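Local atomic coordinates of activator of Hsp90 ATPase homologue 1/2-like C-terminal domain-containing protein (Staphylococcus saprophyticus subsp. saprophyticus, PDB entry 3Q6A), a protein that is of unknown function but belongs to the AHA1 family, whose members share the Bet v 1-like fold and include activators of the Hsp90 ATPase. Residues E18-P23 with S117-Y122. Sequence-based numbering, arbitrary orientation.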
loop_
_atom_site.group_PDB
_atom_site.type_symbol
_atom_site.label_atom_id
_atom_site.label_comp_id
_atom_site.label_asym_id
_atom_site.label_seq_id
_atom_site.Cartn_x
_atom_site.Cartn_y
_atom_site.Cartn_z
ATOM N N GLU D 18 17.694 -2.201 9.518
ATOM C CA GLU D 18 18.228 -0.909 9.910
ATOM C C GLU D 18 17.270 0.240 9.629
ATOM O O GLU D 18 17.263 1.235 10.353
ATOM C CB GLU D 18 19.555 -0.631 9.202
ATOM C CG GLU D 18 20.746 -1.426 9.734
ATOM C CD GLU D 18 21.069 -1.132 11.202
ATOM O OE1 GLU D 18 21.262 0.052 11.556
ATOM O OE2 GLU D 18 21.129 -2.091 11.994
ATOM N N ALA D 19 16.478 0.112 8.564
ATOM C CA ALA D 19 15.527 1.150 8.197
ATOM C C ALA D 19 14.546 1.443 9.331
ATOM O O ALA D 19 14.122 2.593 9.498
ATOM C CB ALA D 19 14.760 0.738 6.920
ATOM N N PHE D 20 14.195 0.421 10.103
ATOM C CA PHE D 20 13.261 0.598 11.220
ATOM C C PHE D 20 13.941 1.100 12.498
ATOM O O PHE D 20 13.540 2.120 13.061
ATOM C CB PHE D 20 12.540 -0.716 11.573
ATOM C CG PHE D 20 11.486 -1.162 10.567
ATOM C CD1 PHE D 20 11.832 -1.916 9.439
ATOM C CD2 PHE D 20 10.138 -0.865 10.784
ATOM C CE1 PHE D 20 10.846 -2.371 8.541
ATOM C CE2 PHE D 20 9.139 -1.313 9.901
ATOM C CZ PHE D 20 9.496 -2.070 8.775
ATOM N N VAL D 21 14.973 0.385 12.953
ATOM C CA VAL D 21 15.650 0.737 14.203
ATOM C C VAL D 21 16.518 1.993 14.222
ATOM O O VAL D 21 16.745 2.569 15.289
ATOM C CB VAL D 21 16.517 -0.445 14.734
ATOM C CG1 VAL D 21 15.681 -1.717 14.838
ATOM C CG2 VAL D 21 17.726 -0.666 13.832
ATOM N N ASP D 22 17.011 2.422 13.067
ATOM C CA ASP D 22 17.862 3.607 13.011
ATOM C C ASP D 22 17.049 4.897 13.033
ATOM O O ASP D 22 16.360 5.224 12.068
ATOM C CB ASP D 22 18.724 3.577 11.755
ATOM C CG ASP D 22 19.795 4.652 11.757
ATOM O OD1 ASP D 22 19.503 5.805 12.149
ATOM O OD2 ASP D 22 20.931 4.342 11.349
ATOM N N PRO D 23 17.137 5.662 14.133
ATOM C CA PRO D 23 16.403 6.922 14.276
ATOM C C PRO D 23 16.472 7.837 13.058
ATOM O O PRO D 23 15.554 8.615 12.808
ATOM C CB PRO D 23 17.052 7.557 15.503
ATOM C CG PRO D 23 17.410 6.363 16.327
ATOM C CD PRO D 23 18.027 5.453 15.290
ATOM N N SER D 117 4.651 -0.285 1.705
ATOM C CA SER D 117 4.838 0.226 0.343
ATOM C C SER D 117 5.773 1.414 0.403
ATOM O O SER D 117 6.637 1.573 -0.449
ATOM C CB SER D 117 3.497 0.665 -0.276
ATOM O OG SER D 117 2.654 -0.459 -0.415
ATOM N N CYS D 118 5.593 2.261 1.410
ATOM C CA CYS D 118 6.469 3.413 1.592
ATOM C C CYS D 118 7.876 2.884 1.887
ATOM O O CYS D 118 8.867 3.436 1.421
ATOM C CB CYS D 118 5.997 4.257 2.769
ATOM S SG CYS D 118 4.432 5.103 2.479
ATOM N N LEU D 119 7.947 1.822 2.682
ATOM C CA LEU D 119 9.235 1.212 3.016
ATOM C C LEU D 119 9.961 0.774 1.736
ATOM O O LEU D 119 11.127 1.126 1.511
ATOM C CB LEU D 119 9.018 0.006 3.923
ATOM C CG LEU D 119 10.270 -0.825 4.215
ATOM C CD1 LEU D 119 11.255 0.015 5.036
ATOM C CD2 LEU D 119 9.892 -2.107 4.909
ATOM N N LYS D 120 9.256 0.020 0.902
ATOM C CA LYS D 120 9.805 -0.511 -0.347
ATOM C C LYS D 120 10.340 0.592 -1.255
ATOM O O LYS D 120 11.462 0.498 -1.798
ATOM C CB LYS D 120 8.730 -1.340 -1.057
ATOM C CG LYS D 120 9.182 -2.014 -2.361
ATOM C CD LYS D 120 8.038 -2.756 -3.034
ATOM C CE LYS D 120 8.480 -3.433 -4.343
ATOM N NZ LYS D 120 9.444 -4.584 -4.123
ATOM N N VAL D 121 9.557 1.655 -1.409
ATOM C CA VAL D 121 9.974 2.767 -2.244
ATOM C C VAL D 121 11.203 3.484 -1.680
ATOM O O VAL D 121 12.122 3.840 -2.422
ATOM C CB VAL D 121 8.850 3.800 -2.387
ATOM C CG1 VAL D 121 9.335 4.975 -3.222
ATOM C CG2 VAL D 121 7.631 3.141 -3.023
ATOM N N TYR D 122 11.213 3.704 -0.370
ATOM C CA TYR D 122 12.336 4.390 0.264
ATOM C C TYR D 122 13.655 3.619 0.105
ATOM O O TYR D 122 14.689 4.214 -0.213
ATOM C CB TYR D 122 12.024 4.628 1.748
ATOM C CG TYR D 122 13.206 5.059 2.599
ATOM C CD1 TYR D 122 13.859 6.266 2.355
ATOM C CD2 TYR D 122 13.675 4.249 3.637
ATOM C CE1 TYR D 122 14.963 6.661 3.127
ATOM C CE2 TYR D 122 14.779 4.637 4.419
ATOM C CZ TYR D 122 15.415 5.843 4.151
ATOM O OH TYR D 122 16.521 6.227 4.887
#
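Ala19 and Phe20 pack against Leu119 in a small, buried, wholly apolar helix-to-helix contact. It joins the short helix 13-21 to the long C-terminal helix 102-125. In the Bet v 1-like (SRPBCC) fold of this chain, a curved antiparallel sheet wraps around that long helix. Between residues 18-23 and 117-122 the nearest CA atoms are those of Ala19 and Leu119, 8.2 Å apart. At both residues the bond from CA to CB is directed toward the other segment. The two methyl ends of Leu119 divide the work. CD1 meets the small CB of Ala19 at 4.0 Å. CD2 approaches the outer end of the Phe20 ring obliquely, and the two side chains cross at about a right angle. With chi1 at 173°, CG of Leu119 lies opposite the backbone N and continues the course set by CB toward helix 13-21. The Phe20 ring also meets Phe29 edge-to-face and packs on Met115. Ile68 on strand 67-72 and the ring of Phe81 on strand 75-84 bring the sheet to the same side chain. Leu119 also packs on Phe29. At the Phe20 ring, Leu119 CD2 sits 3.8 Å from Phe20 CE1 and 3.9 Å from Phe20 CZ.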